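Local coordinates for nucleoporin nup120 (Schizosaccharomyces pombe, PDB 4GQ2), which serves as a structural component of the nuclear pore complex, whose subunits can also dock transport factors, at residues 297-302 with 362-367; 331-336 with 391-396. All coordinates share one frame; numbering follows the deposited sequence.

Contact 1 of 2, residues 297-302 with 362-367; sequences FIALYY and FLLIIA
The CA atoms of Phe-297 and Phe-362 lie 9.7 Å apart and those of Ala-299 and Leu-364 8.4 Å apart: strands 297-302 and 362-367 run in the same general sense, nearest at Ala-299 and Leu-364, and diverge beyond, at a spacing that leaves side chains, not backbone bonds, to join them. No hydrogen bond crosses the interface. Its centrepiece is a T-shaped (edge-to-face) aromatic pair in which Phe-362 supplies the edge and Phe-297 the face: the ring centroids are 4.7 Å apart and the planes meet at 67°. Phe-362 CE1 stands 3.5 Å above the Phe-297 ring plane, over its centre, while Phe-362 CZ reaches within 3.4 Å of Phe-297 CE1. In both phenylalanines CG is anti to the carbonyl carbon (chi1 -61° in Phe-297, -59° in Phe-362), which brings the rings together beside the start of the two strands; there the side chains cross at about a right angle, and the CE1-CZ edge of Phe-362 meets the face of Phe-297. Two residues further along each strand, the methyl CB of Ala-299 meets only one branch tip of Leu-364, CD1, at 3.9 Å. All four residues are buried, consistent with neighbouring blades of the beta-propeller domain packing through apolar side chains. Within its own sheet, strand 297-302 is held by backbone hydrogen bonds to strand 288-290 and strand 309-317, for instance Ala-299 with Thr-289 and Ile-298 with Tyr-313. Phe-297 also touches Lys-314 of strand 309-317, and Phe-362 rests on Ser-354 of strand 346-354, the next strand in its own sheet.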
loop_
_atom_site.group_PDB
_atom_site.type_symbol
_atom_site.label_atom_id
_atom_site.label_comp_id
_atom_site.label_asym_id
_atom_site.label_seq_id
_atom_site.Cartn_x
_atom_site.Cartn_y
_atom_site.Cartn_z
ATOM N N PHE A 297 -30.676 6.103 33.298
ATOM C CA PHE A 297 -30.949 7.383 32.652
ATOM C C PHE A 297 -31.480 7.177 31.242
ATOM O O PHE A 297 -31.162 6.187 30.586
ATOM C CB PHE A 297 -29.703 8.261 32.616
ATOM C CG PHE A 297 -29.168 8.605 33.972
ATOM C CD1 PHE A 297 -29.609 9.740 34.638
ATOM C CD2 PHE A 297 -28.209 7.800 34.579
ATOM C CE1 PHE A 297 -29.109 10.064 35.889
ATOM C CE2 PHE A 297 -27.706 8.118 35.831
ATOM C CZ PHE A 297 -28.157 9.252 36.485
ATOM N N ILE A 298 -32.292 8.127 30.793
ATOM C CA ILE A 298 -32.978 8.040 29.518
ATOM C C ILE A 298 -32.883 9.380 28.815
ATOM O O ILE A 298 -33.229 10.408 29.387
ATOM C CB ILE A 298 -34.471 7.677 29.710
ATOM C CG1 ILE A 298 -34.613 6.214 30.126
ATOM C CG2 ILE A 298 -35.271 7.923 28.437
ATOM C CD1 ILE A 298 -35.832 5.938 30.975
ATOM N N ALA A 299 -32.405 9.357 27.574
ATOM C CA ALA A 299 -32.428 10.533 26.728
ATOM C C ALA A 299 -33.634 10.460 25.801
ATOM O O ALA A 299 -33.980 9.389 25.297
ATOM C CB ALA A 299 -31.138 10.654 25.939
ATOM N N LEU A 300 -34.271 11.608 25.592
ATOM C CA LEU A 300 -35.499 11.689 24.815
ATOM C C LEU A 300 -35.452 12.901 23.894
ATOM O O LEU A 300 -35.009 13.980 24.298
ATOM C CB LEU A 300 -36.719 11.734 25.749
ATOM C CG LEU A 300 -38.069 12.305 25.287
ATOM C CD1 LEU A 300 -38.690 11.502 24.152
ATOM C CD2 LEU A 300 -39.026 12.392 26.466
ATOM N N TYR A 301 -35.912 12.703 22.660
ATOM C CA TYR A 301 -35.833 13.713 21.608
ATOM C C TYR A 301 -37.176 14.366 21.308
ATOM O O TYR A 301 -38.198 13.680 21.209
ATOM C CB TYR A 301 -35.286 13.090 20.322
ATOM C CG TYR A 301 -35.167 14.052 19.161
ATOM C CD1 TYR A 301 -34.348 15.176 19.246
ATOM C CD2 TYR A 301 -35.853 13.824 17.963
ATOM C CE1 TYR A 301 -34.223 16.055 18.180
ATOM C CE2 TYR A 301 -35.725 14.698 16.884
ATOM C CZ TYR A 301 -34.909 15.808 17.006
ATOM O OH TYR A 301 -34.769 16.682 15.960
ATOM N N TYR A 302 -37.143 15.689 21.151
ATOM C CA TYR A 302 -38.311 16.487 20.789
ATOM C C TYR A 302 -38.039 17.208 19.475
ATOM O O TYR A 302 -37.174 18.087 19.424
ATOM C CB TYR A 302 -38.595 17.552 21.848
ATOM C CG TYR A 302 -39.150 17.061 23.166
ATOM C CD1 TYR A 302 -38.300 16.591 24.169
ATOM C CD2 TYR A 302 -40.523 17.112 23.431
ATOM C CE1 TYR A 302 -38.800 16.160 25.387
ATOM C CE2 TYR A 302 -41.032 16.686 24.651
ATOM C CZ TYR A 302 -40.165 16.212 25.623
ATOM O OH TYR A 302 -40.650 15.784 26.838
ATOM N N PHE A 362 -22.724 13.795 31.982
ATOM C CA PHE A 362 -23.294 13.006 30.887
ATOM C C PHE A 362 -22.694 13.383 29.539
ATOM O O PHE A 362 -22.208 14.503 29.351
ATOM C CB PHE A 362 -24.812 13.190 30.811
ATOM C CG PHE A 362 -25.538 12.807 32.064
ATOM C CD1 PHE A 362 -25.806 11.474 32.349
ATOM C CD2 PHE A 362 -25.961 13.783 32.956
ATOM C CE1 PHE A 362 -26.477 11.120 33.506
ATOM C CE2 PHE A 362 -26.632 13.436 34.115
ATOM C CZ PHE A 362 -26.891 12.103 34.390
ATOM N N LEU A 363 -22.760 12.440 28.601
ATOM C CA LEU A 363 -22.284 12.645 27.239
ATOM C C LEU A 363 -23.321 12.171 26.227
ATOM O O LEU A 363 -23.732 11.006 26.241
ATOM C CB LEU A 363 -20.949 11.919 27.032
ATOM C CG LEU A 363 -20.309 11.883 25.644
ATOM C CD1 LEU A 363 -20.145 13.275 25.049
ATOM C CD2 LEU A 363 -18.971 11.164 25.722
ATOM N N LEU A 364 -23.740 13.082 25.355
ATOM C CA LEU A 364 -24.723 12.766 24.322
ATOM C C LEU A 364 -24.132 12.911 22.921
ATOM O O LEU A 364 -23.790 14.017 22.489
ATOM C CB LEU A 364 -25.978 13.638 24.467
ATOM C CG LEU A 364 -27.170 13.270 23.569
ATOM C CD1 LEU A 364 -27.939 12.085 24.135
ATOM C CD2 LEU A 364 -28.105 14.457 23.373
ATOM N N ILE A 365 -24.010 11.783 22.227
ATOM C CA ILE A 365 -23.522 11.760 20.846
ATOM C C ILE A 365 -24.723 11.703 19.905
ATOM O O ILE A 365 -25.626 10.883 20.086
ATOM C CB ILE A 365 -22.571 10.563 20.585
ATOM C CG1 ILE A 365 -21.446 10.535 21.626
ATOM C CG2 ILE A 365 -21.976 10.638 19.182
ATOM C CD1 ILE A 365 -20.881 9.155 21.889
ATOM N N ILE A 366 -24.727 12.581 18.911
ATOM C CA ILE A 366 -25.850 12.720 17.993
ATOM C C ILE A 366 -25.365 12.642 16.552
ATOM O O ILE A 366 -24.377 13.285 16.199
ATOM C CB ILE A 366 -26.557 14.081 18.180
ATOM C CG1 ILE A 366 -26.713 14.428 19.669
ATOM C CG2 ILE A 366 -27.899 14.087 17.465
ATOM C CD1 ILE A 366 -27.117 15.866 19.932
ATOM N N ALA A 367 -26.078 11.872 15.727
ATOM C CA ALA A 367 -25.801 11.767 14.287
ATOM C C ALA A 367 -26.903 12.417 13.452
ATOM O O ALA A 367 -28.089 12.105 13.613
ATOM C CB ALA A 367 -25.625 10.308 13.874
#

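Contact 2 of 2, residues 331-336 with 391-396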
loop_
_atom_site.group_PDB
_atom_site.type_symbol
_atom_site.label_atom_id
_atom_site.label_comp_id
_atom_site.label_asym_id
_atom_site.label_seq_id
_atom_site.Cartn_x
_atom_site.Cartn_y
_atom_site.Cartn_z
ATOM N N GLY A 331 -35.055 19.631 30.667
ATOM C CA GLY A 331 -36.129 20.038 29.763
ATOM C C GLY A 331 -35.641 20.228 28.335
ATOM O O GLY A 331 -36.319 19.827 27.386
ATOM N N ILE A 332 -34.464 20.838 28.177
ATOM C CA ILE A 332 -33.896 21.125 26.848
ATOM C C ILE A 332 -32.355 21.042 26.770
ATOM O O ILE A 332 -31.640 21.664 27.561
ATOM C CB ILE A 332 -34.404 22.484 26.289
ATOM C CG1 ILE A 332 -35.752 22.308 25.577
ATOM C CG2 ILE A 332 -33.397 23.110 25.332
ATOM C CD1 ILE A 332 -36.312 23.573 24.943
ATOM N N ILE A 333 -31.871 20.247 25.813
ATOM C CA ILE A 333 -30.484 20.283 25.345
ATOM C C ILE A 333 -30.534 20.688 23.865
ATOM O O ILE A 333 -30.888 19.870 23.012
ATOM C CB ILE A 333 -29.777 18.913 25.514
ATOM C CG1 ILE A 333 -29.529 18.608 26.995
ATOM C CG2 ILE A 333 -28.458 18.871 24.751
ATOM C CD1 ILE A 333 -28.986 17.217 27.270
ATOM N N PRO A 334 -30.218 21.962 23.555
ATOM C CA PRO A 334 -30.362 22.434 22.179
ATOM C C PRO A 334 -29.104 22.206 21.337
ATOM O O PRO A 334 -28.028 22.680 21.705
ATOM C CB PRO A 334 -30.645 23.936 22.344
ATOM C CG PRO A 334 -30.219 24.288 23.740
ATOM C CD PRO A 334 -29.765 23.041 24.451
ATOM N N PRO A 335 -29.242 21.476 20.212
ATOM C CA PRO A 335 -28.124 21.213 19.311
ATOM C C PRO A 335 -27.616 22.491 18.671
ATOM O O PRO A 335 -28.376 23.447 18.510
ATOM C CB PRO A 335 -28.740 20.311 18.228
ATOM C CG PRO A 335 -29.963 19.732 18.852
ATOM C CD PRO A 335 -30.476 20.811 19.758
ATOM N N SER A 336 -26.336 22.501 18.314
ATOM C CA SER A 336 -25.757 23.594 17.548
ATOM C C SER A 336 -26.334 23.558 16.137
ATOM O O SER A 336 -27.029 22.607 15.768
ATOM C CB SER A 336 -24.242 23.447 17.492
ATOM O OG SER A 336 -23.772 22.694 18.595
ATOM N N CYS A 391 -23.139 23.126 28.846
ATOM C CA CYS A 391 -23.005 22.288 27.656
ATOM C C CYS A 391 -21.813 22.673 26.779
ATOM O O CYS A 391 -21.793 23.745 26.169
ATOM C CB CYS A 391 -24.298 22.305 26.836
ATOM S SG CYS A 391 -25.678 21.451 27.628
ATOM N N VAL A 392 -20.829 21.781 26.722
ATOM C CA VAL A 392 -19.660 21.958 25.862
ATOM C C VAL A 392 -19.813 21.077 24.617
ATOM O O VAL A 392 -19.883 19.846 24.717
ATOM C CB VAL A 392 -18.348 21.630 26.612
ATOM C CG1 VAL A 392 -17.138 22.031 25.778
ATOM C CG2 VAL A 392 -18.317 22.324 27.967
ATOM N N TRP A 393 -19.863 21.725 23.453
ATOM C CA TRP A 393 -20.186 21.060 22.189
ATOM C C TRP A 393 -19.004 20.889 21.276
ATOM O O TRP A 393 -18.103 21.730 21.244
ATOM C CB TRP A 393 -21.274 21.836 21.453
ATOM C CG TRP A 393 -22.633 21.751 22.096
ATOM C CD1 TRP A 393 -23.159 22.575 23.088
ATOM C CD2 TRP A 393 -23.694 20.774 21.814
ATOM N NE1 TRP A 393 -24.429 22.186 23.426
ATOM C CE2 TRP A 393 -24.811 21.114 22.703
ATOM C CE3 TRP A 393 -23.826 19.693 20.948
ATOM C CZ2 TRP A 393 -25.992 20.392 22.707
ATOM C CZ3 TRP A 393 -25.025 18.975 20.960
ATOM C CH2 TRP A 393 -26.080 19.318 21.820
ATOM N N SER A 394 -19.009 19.793 20.517
ATOM C CA SER A 394 -18.047 19.565 19.433
ATOM C C SER A 394 -18.716 18.874 18.232
ATOM O O SER A 394 -19.729 18.193 18.391
ATOM C CB SER A 394 -16.835 18.770 19.931
ATOM O OG SER A 394 -17.231 17.626 20.659
ATOM N N HIS A 395 -18.169 19.063 17.034
ATOM C CA HIS A 395 -18.773 18.481 15.832
ATOM C C HIS A 395 -17.777 18.147 14.762
ATOM O O HIS A 395 -16.607 18.523 14.856
ATOM C CB HIS A 395 -19.848 19.409 15.272
ATOM C CG HIS A 395 -19.305 20.688 14.690
ATOM N ND1 HIS A 395 -19.222 20.900 13.364
ATOM C CD2 HIS A 395 -18.802 21.832 15.304
ATOM C CE1 HIS A 395 -18.700 22.121 13.139
ATOM N NE2 HIS A 395 -18.444 22.689 14.328
ATOM N N SER A 396 -18.249 17.440 13.733
ATOM C CA SER A 396 -17.426 17.030 12.598
ATOM C C SER A 396 -17.747 17.848 11.355
ATOM O O SER A 396 -18.915 17.997 10.991
ATOM C CB SER A 396 -17.642 15.547 12.291
ATOM O OG SER A 396 -18.940 15.322 11.763
#
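Pro-334 O comes to 3.2 Å from Trp-393 CZ2, the shortest contact between 331-336 and 391-396, and to 3.7 Å from CE2 of the same indole. This is an oxygen against aromatic carbons, not a hydrogen bond, and no hydrogen bond links the two segments. A second polar atom, Ser-336 OG, lies 3.5 Å above the plane of the indole and is displaced toward its rim; CD2 of Trp-393 is its closest ring atom, at 3.7 Å. The apolar share comes from Ile-333, whose CG2 branch touches Trp-393 CZ2 at 3.5 Å. In Ile-333 CG1 is anti to the carbonyl carbon (chi1 -70°) and CG2 anti to the backbone N, which leaves the CG2 methyl as the branch that meets the indole. Pro-335 adds its CA, 3.8 Å from Trp-393 CH2, although its own side chain starts out away from the strand. All four consecutive loop residues touch the indole, Ile-333 to Pro-335 mainly at its six-membered ring and Ser-336 over the CG-CD2 bond. The loop, which leads from strand 324-328 to strand 346-354, thereby covers a residue of strand 390-395. Outside the pair, Trp-393 also packs on Cys-379 of strand 373-382 and on Met-2, and Ile-333 and Pro-335 both touch Phe-310 of strand 309-317. Replacing Trp-393 by an alanine would probably open a gap beside Ile-333, Pro-334 and Pro-335 and leave Ser-336 OG only the CB to lie against. With no hydrogen bond or salt bridge between the segments, their cohesion probably rests mostly on van der Waals contact around the indole, at a surface contact in which Ile-333 is nevertheless buried.

Along the chain the segments alternate, 297-302, 331-336, 362-367, 391-396, so the two contacts interlock rather than nest. Their centres are 10 Å apart, and they meet directly where Ile-366 CD1 lies 3.9 Å from Trp-393 CZ3. Both reach one mixed sheet, in which strands 361-370 and 390-395 are separated by strand 373-382. Contact 1 joins that sheet to the antiparallel one containing 297-302, whereas contact 2 uses the loop that connects the two sheets in sequence. Strand-face packing and loop packing therefore act on the same junction, consistent with successive blades fitting together in the beta-propeller domain of this nucleoporin.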